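Local coordinates for protein putative alpha-L-fucosidase (Bacteroides thetaiotaomicron, PDB 4H41) that is a putative alpha-L-fucosidase with a TIM-barrel fold, probably a glycoside hydrolase that acts on host glycans in carbohydrate metabolism, at residues Q49-M63 against E312-L324. Numbering follows the deposited sequence.
Sequences QNWGEKEWDLDFQHM and EFSHFMSPQSAYL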
loop_
_atom_site.group_PDB
_atom_site.type_symbol
_atom_site.label_atom_id
_atom_site.label_comp_id
_atom_site.label_asym_id
_atom_site.label_seq_id
_atom_site.Cartn_x
_atom_site.Cartn_y
_atom_site.Cartn_z
ATOM N N GLN B 49 -8.248 -10.694 -0.293
ATOM C CA GLN B 49 -7.188 -11.502 -0.949
ATOM C C GLN B 49 -7.735 -12.428 -2.033
ATOM O O GLN B 49 -6.948 -13.038 -2.713
ATOM C CB GLN B 49 -6.366 -12.305 0.053
ATOM C CG GLN B 49 -5.687 -11.381 1.072
ATOM C CD GLN B 49 -4.524 -12.051 1.722
ATOM O OE1 GLN B 49 -3.476 -12.166 1.122
ATOM N NE2 GLN B 49 -4.681 -12.511 2.943
ATOM N N ASN B 50 -9.054 -12.533 -2.182
ATOM C CA ASN B 50 -9.729 -13.303 -3.243
ATOM C C ASN B 50 -9.416 -14.798 -3.119
ATOM O O ASN B 50 -9.335 -15.519 -4.107
ATOM C CB ASN B 50 -9.375 -12.751 -4.630
ATOM C CG ASN B 50 -10.076 -11.437 -4.828
ATOM O OD1 ASN B 50 -11.303 -11.411 -4.763
ATOM N ND2 ASN B 50 -9.346 -10.368 -5.144
ATOM N N TRP B 51 -9.326 -15.257 -1.891
ATOM C CA TRP B 51 -9.100 -16.666 -1.622
ATOM C C TRP B 51 -10.380 -17.473 -1.774
ATOM O O TRP B 51 -11.470 -16.962 -1.510
ATOM C CB TRP B 51 -8.582 -16.856 -0.193
ATOM C CG TRP B 51 -7.183 -16.417 0.038
ATOM C CD1 TRP B 51 -6.295 -15.922 -0.871
ATOM C CD2 TRP B 51 -6.500 -16.455 1.294
ATOM N NE1 TRP B 51 -5.108 -15.615 -0.247
ATOM C CE2 TRP B 51 -5.185 -15.997 1.071
ATOM C CE3 TRP B 51 -6.860 -16.882 2.573
ATOM C CZ2 TRP B 51 -4.260 -15.854 2.118
ATOM C CZ3 TRP B 51 -5.944 -16.760 3.604
ATOM C CH2 TRP B 51 -4.652 -16.252 3.364
ATOM N N GLY B 52 -10.217 -18.719 -2.204
ATOM C CA GLY B 52 -11.263 -19.716 -2.272
ATOM C C GLY B 52 -11.031 -20.747 -1.186
ATOM O O GLY B 52 -10.155 -20.580 -0.325
ATOM N N GLU B 53 -11.826 -21.816 -1.195
ATOM C CA GLU B 53 -11.715 -22.839 -0.151
ATOM C C GLU B 53 -10.322 -23.476 -0.109
ATOM O O GLU B 53 -9.845 -23.786 0.972
ATOM C CB GLU B 53 -12.776 -23.924 -0.327
ATOM C CG GLU B 53 -12.810 -24.855 0.876
ATOM C CD GLU B 53 -14.083 -25.627 1.104
ATOM O OE1 GLU B 53 -15.182 -25.084 0.843
ATOM O OE2 GLU B 53 -13.984 -26.716 1.709
ATOM N N LYS B 54 -9.657 -23.650 -1.252
ATOM C CA LYS B 54 -8.299 -24.240 -1.255
ATOM C C LYS B 54 -7.309 -23.415 -0.445
ATOM O O LYS B 54 -6.539 -23.954 0.371
ATOM C CB LYS B 54 -7.791 -24.370 -2.685
ATOM C CG LYS B 54 -6.469 -25.088 -2.831
ATOM C CD LYS B 54 -6.003 -25.065 -4.288
ATOM C CE LYS B 54 -5.085 -26.207 -4.603
ATOM N NZ LYS B 54 -4.389 -26.032 -5.910
ATOM N N GLU B 55 -7.334 -22.106 -0.665
ATOM C CA GLU B 55 -6.464 -21.171 0.042
ATOM C C GLU B 55 -6.820 -21.096 1.518
ATOM O O GLU B 55 -5.921 -21.067 2.372
ATOM C CB GLU B 55 -6.567 -19.778 -0.580
ATOM C CG GLU B 55 -5.949 -19.678 -1.967
ATOM C CD GLU B 55 -6.756 -20.282 -3.093
ATOM O OE1 GLU B 55 -8.003 -20.321 -2.978
ATOM O OE2 GLU B 55 -6.153 -20.681 -4.112
ATOM N N TRP B 56 -8.117 -21.115 1.841
ATOM C CA TRP B 56 -8.526 -21.050 3.257
ATOM C C TRP B 56 -8.129 -22.318 3.983
ATOM O O TRP B 56 -7.625 -22.243 5.106
ATOM C CB TRP B 56 -10.017 -20.768 3.388
ATOM C CG TRP B 56 -10.309 -19.308 3.333
ATOM C CD1 TRP B 56 -10.929 -18.621 2.333
ATOM C CD2 TRP B 56 -9.924 -18.340 4.309
ATOM N NE1 TRP B 56 -10.995 -17.285 2.653
ATOM C CE2 TRP B 56 -10.375 -17.083 3.856
ATOM C CE3 TRP B 56 -9.188 -18.399 5.501
ATOM C CZ2 TRP B 56 -10.109 -15.891 4.558
ATOM C CZ3 TRP B 56 -9.027 -17.233 6.238
ATOM C CH2 TRP B 56 -9.479 -15.999 5.756
ATOM N N ASP B 57 -8.251 -23.477 3.345
ATOM C CA ASP B 57 -7.808 -24.738 3.943
ATOM C C ASP B 57 -6.312 -24.678 4.263
ATOM O O ASP B 57 -5.885 -25.038 5.367
ATOM C CB ASP B 57 -8.102 -25.907 3.009
ATOM C CG ASP B 57 -7.492 -27.203 3.505
ATOM O OD1 ASP B 57 -8.071 -27.809 4.431
ATOM O OD2 ASP B 57 -6.385 -27.541 3.051
ATOM N N LEU B 58 -5.526 -24.201 3.322
ATOM C CA LEU B 58 -4.079 -24.063 3.548
ATOM C C LEU B 58 -3.786 -23.053 4.678
ATOM O O LEU B 58 -2.909 -23.294 5.509
ATOM C CB LEU B 58 -3.400 -23.643 2.248
ATOM C CG LEU B 58 -1.905 -23.338 2.300
ATOM C CD1 LEU B 58 -1.118 -24.577 2.733
ATOM C CD2 LEU B 58 -1.392 -22.846 0.922
ATOM N N ASP B 59 -4.548 -21.956 4.756
ATOM C CA ASP B 59 -4.322 -21.008 5.848
ATOM C C ASP B 59 -4.647 -21.612 7.187
ATOM O O ASP B 59 -3.909 -21.361 8.151
ATOM C CB ASP B 59 -5.097 -19.674 5.688
ATOM C CG ASP B 59 -4.127 -18.528 5.817
ATOM O OD1 ASP B 59 -3.045 -18.609 5.216
ATOM O OD2 ASP B 59 -4.439 -17.562 6.550
ATOM N N PHE B 60 -5.675 -22.439 7.267
ATOM C CA PHE B 60 -6.003 -23.099 8.536
ATOM C C PHE B 60 -4.850 -24.026 8.958
ATOM O O PHE B 60 -4.573 -24.171 10.156
ATOM C CB PHE B 60 -7.321 -23.849 8.443
ATOM C CG PHE B 60 -8.528 -23.020 8.853
ATOM C CD1 PHE B 60 -8.919 -21.910 8.100
ATOM C CD2 PHE B 60 -9.286 -23.364 9.969
ATOM C CE1 PHE B 60 -10.025 -21.139 8.470
ATOM C CE2 PHE B 60 -10.421 -22.618 10.314
ATOM C CZ PHE B 60 -10.806 -21.538 9.535
ATOM N N GLN B 61 -4.169 -24.660 7.985
ATOM C CA GLN B 61 -2.987 -25.477 8.268
ATOM C C GLN B 61 -1.843 -24.625 8.842
ATOM O O GLN B 61 -1.204 -25.054 9.813
ATOM C CB GLN B 61 -2.499 -26.192 7.013
ATOM C CG GLN B 61 -3.456 -27.236 6.456
ATOM C CD GLN B 61 -2.898 -27.812 5.199
ATOM O OE1 GLN B 61 -1.762 -28.296 5.197
ATOM N NE2 GLN B 61 -3.681 -27.840 4.121
ATOM N N HIS B 62 -1.628 -23.407 8.288
ATOM C CA HIS B 62 -0.575 -22.494 8.785
ATOM C C HIS B 62 -0.927 -22.050 10.209
ATOM O O HIS B 62 -0.047 -21.929 11.059
ATOM C CB HIS B 62 -0.364 -21.241 7.865
ATOM C CG HIS B 62 0.157 -21.530 6.479
ATOM N ND1 HIS B 62 1.266 -22.340 6.276
ATOM C CD2 HIS B 62 -0.234 -21.023 5.291
ATOM C CE1 HIS B 62 1.470 -22.358 4.965
ATOM N NE2 HIS B 62 0.579 -21.588 4.325
HETATM N N MSE B 63 -2.230 -21.866 10.491
HETATM C CA MSE B 63 -2.693 -21.497 11.833
HETATM C C MSE B 63 -2.469 -22.613 12.814
HETATM O O MSE B 63 -1.951 -22.395 13.906
HETATM C CB MSE B 63 -4.193 -21.155 11.812
HETATM C CG MSE B 63 -4.548 -19.894 11.059
HETATM SE SE MSE B 63 -6.506 -19.853 10.947
HETATM C CE MSE B 63 -6.683 -18.551 9.525
ATOM N N GLU B 312 -4.751 -9.675 12.272
ATOM C CA GLU B 312 -5.465 -10.812 11.694
ATOM C C GLU B 312 -4.452 -11.721 11.052
ATOM O O GLU B 312 -3.605 -11.234 10.300
ATOM C CB GLU B 312 -6.482 -10.322 10.644
ATOM C CG GLU B 312 -7.426 -11.411 10.160
ATOM C CD GLU B 312 -7.476 -11.708 8.669
ATOM O OE1 GLU B 312 -6.526 -11.322 7.957
ATOM O OE2 GLU B 312 -8.448 -12.356 8.214
ATOM N N PHE B 313 -4.525 -12.993 11.326
ATOM C CA PHE B 313 -3.514 -13.924 10.820
ATOM C C PHE B 313 -3.404 -13.941 9.303
ATOM O O PHE B 313 -2.278 -13.830 8.786
ATOM C CB PHE B 313 -3.783 -15.328 11.320
ATOM C CG PHE B 313 -2.793 -16.353 10.853
ATOM C CD1 PHE B 313 -2.999 -17.053 9.671
ATOM C CD2 PHE B 313 -1.681 -16.662 11.614
ATOM C CE1 PHE B 313 -2.067 -17.986 9.222
ATOM C CE2 PHE B 313 -0.736 -17.573 11.146
ATOM C CZ PHE B 313 -0.948 -18.244 9.962
ATOM N N SER B 314 -4.520 -14.154 8.599
ATOM C CA SER B 314 -4.468 -14.370 7.136
ATOM C C SER B 314 -3.746 -13.265 6.351
ATOM O O SER B 314 -3.095 -13.574 5.362
ATOM C CB SER B 314 -5.845 -14.610 6.564
ATOM O OG SER B 314 -6.377 -15.767 7.202
ATOM N N HIS B 315 -3.952 -12.004 6.701
ATOM C CA HIS B 315 -3.272 -10.913 6.016
ATOM C C HIS B 315 -1.925 -10.595 6.604
ATOM O O HIS B 315 -1.000 -10.184 5.867
ATOM C CB HIS B 315 -4.113 -9.631 6.078
ATOM C CG HIS B 315 -5.293 -9.616 5.153
ATOM N ND1 HIS B 315 -6.474 -10.233 5.483
ATOM C CD2 HIS B 315 -5.438 -9.031 3.942
ATOM C CE1 HIS B 315 -7.300 -10.009 4.469
ATOM N NE2 HIS B 315 -6.725 -9.251 3.548
ATOM N N PHE B 316 -1.824 -10.628 7.938
ATOM C CA PHE B 316 -0.662 -10.055 8.594
ATOM C C PHE B 316 0.354 -11.025 9.176
ATOM O O PHE B 316 1.452 -10.570 9.468
ATOM C CB PHE B 316 -1.112 -9.039 9.636
ATOM C CG PHE B 316 -1.974 -7.975 8.984
ATOM C CD1 PHE B 316 -1.432 -7.082 8.075
ATOM C CD2 PHE B 316 -3.335 -7.895 9.248
ATOM C CE1 PHE B 316 -2.219 -6.111 7.452
ATOM C CE2 PHE B 316 -4.122 -6.901 8.636
ATOM C CZ PHE B 316 -3.563 -6.051 7.714
HETATM N N MSE B 317 0.056 -12.322 9.293
HETATM C CA MSE B 317 1.024 -13.305 9.772
HETATM C C MSE B 317 1.119 -14.529 8.914
HETATM O O MSE B 317 1.914 -15.400 9.222
HETATM C CB MSE B 317 0.690 -13.738 11.211
HETATM C CG MSE B 317 0.576 -12.625 12.154
HETATM SE SE MSE B 317 0.236 -13.294 14.002
HETATM C CE MSE B 317 1.877 -14.348 14.222
ATOM N N SER B 318 0.363 -14.636 7.852
ATOM C CA SER B 318 0.376 -15.888 7.111
ATOM C C SER B 318 1.458 -15.987 6.072
ATOM O O SER B 318 1.605 -15.085 5.266
ATOM C CB SER B 318 -0.954 -16.076 6.397
ATOM O OG SER B 318 -0.917 -17.226 5.556
ATOM N N PRO B 319 2.085 -17.168 5.916
ATOM C CA PRO B 319 2.976 -17.385 4.758
ATOM C C PRO B 319 2.281 -17.259 3.394
ATOM O O PRO B 319 2.939 -17.036 2.377
ATOM C CB PRO B 319 3.445 -18.859 4.961
ATOM C CG PRO B 319 3.332 -19.092 6.403
ATOM C CD PRO B 319 2.077 -18.332 6.821
ATOM N N GLN B 320 0.938 -17.342 3.367
ATOM C CA GLN B 320 0.161 -17.217 2.143
ATOM C C GLN B 320 -0.284 -15.794 1.847
ATOM O O GLN B 320 -0.781 -15.527 0.740
ATOM C CB GLN B 320 -1.090 -18.106 2.297
ATOM C CG GLN B 320 -1.798 -18.381 0.993
ATOM C CD GLN B 320 -2.906 -19.399 1.126
ATOM O OE1 GLN B 320 -3.315 -19.961 0.130
ATOM N NE2 GLN B 320 -3.467 -19.635 2.328
ATOM N N SER B 321 -0.093 -14.861 2.776
ATOM C CA SER B 321 -0.540 -13.498 2.546
ATOM C C SER B 321 0.131 -12.842 1.336
ATOM O O SER B 321 1.334 -12.998 1.110
ATOM C CB SER B 321 -0.270 -12.610 3.756
ATOM O OG SER B 321 -0.743 -11.298 3.491
ATOM N N ALA B 322 -0.638 -11.956 0.672
ATOM C CA ALA B 322 -0.118 -11.089 -0.401
ATOM C C ALA B 322 0.937 -10.116 0.141
ATOM O O ALA B 322 1.732 -9.573 -0.627
ATOM C CB ALA B 322 -1.269 -10.303 -1.026
ATOM N N TYR B 323 0.915 -9.842 1.468
ATOM C CA TYR B 323 1.887 -9.010 2.133
ATOM C C TYR B 323 2.990 -9.946 2.582
ATOM O O TYR B 323 2.864 -10.597 3.621
ATOM C CB TYR B 323 1.268 -8.257 3.337
ATOM C CG TYR B 323 -0.001 -7.492 3.033
ATOM C CD1 TYR B 323 -0.214 -6.910 1.771
ATOM C CD2 TYR B 323 -0.956 -7.272 4.016
ATOM C CE1 TYR B 323 -1.329 -6.124 1.522
ATOM C CE2 TYR B 323 -2.104 -6.527 3.758
ATOM C CZ TYR B 323 -2.288 -5.956 2.511
ATOM O OH TYR B 323 -3.416 -5.228 2.222
ATOM N N LEU B 324 4.076 -10.017 1.817
ATOM C CA LEU B 324 5.148 -10.995 2.062
ATOM C C LEU B 324 5.885 -10.728 3.370
ATOM O O LEU B 324 6.515 -11.640 3.898
ATOM C CB LEU B 324 6.124 -11.084 0.898
ATOM C CG LEU B 324 5.489 -11.477 -0.466
ATOM C CD1 LEU B 324 6.567 -11.578 -1.532
ATOM C CD2 LEU B 324 4.745 -12.782 -0.362
HETATM O O HOH W 1 -2.863 -13.891 -0.913
#
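Asp-59 reaches from helix 53-65 into segment 312-324, where three donors grip its carboxylate. Ser-318 OG donates to the syn lone pair of OD1 of Asp-59 at 2.6 Å. Gln-320 NE2 meets OD1 of Asp-59 from above the carboxylate plane, at 3.1 Å. Ser-314 OG gives its proton to OD2 of Asp-59 at 2.7 Å, on the anti side. These bonds fix the rotation of the buried carboxylate and probably favour its charged form. Gln-320 CG lies anti to the backbone N (chi1 -164°) and the chain runs on extended, which carries its amide to the helix. There Gln-320 NE2 also donates to Glu-55 O at 2.8 Å, an oxygen already used by Asp-59 N within the helix.

The tight part is this buried region of Asp-59, Trp-51 and Gln-49. The Trp-51 ring has Gln-320 NE2 over one face and Gln-49 NE2 over the other, both offset toward the rim. The Gln-49 amide also lies over the face of His-315, with planes 36° apart. Gln-49 OE1 accepts a nearly straight bond from Ala-322 N at 2.9 Å, while its NE2 donates to Ser-314 O from above the carbonyl plane. One water joins Gln-49 OE1, Trp-51 NE1 and Gln-320 O. At the far buried end, beyond Asp-59, Met-63 CG packs on the Phe-313 face, 3.8 Å from the ring centroid.

The looser side is partly exposed. Here Pro-319 CG covers the face of His-62 in a CH-pi contact, and Leu-58 CD2 brushes the Gln-320 amide.

In this TIM barrel, the contact bridges the loop and helix after strand 34-39 to the segment after strand 307-310, next to where these first and last strands pair. Helix 101-111 packs against Trp-56, helix 324-337 against Pro-319, and strand 34-39 against Met-63.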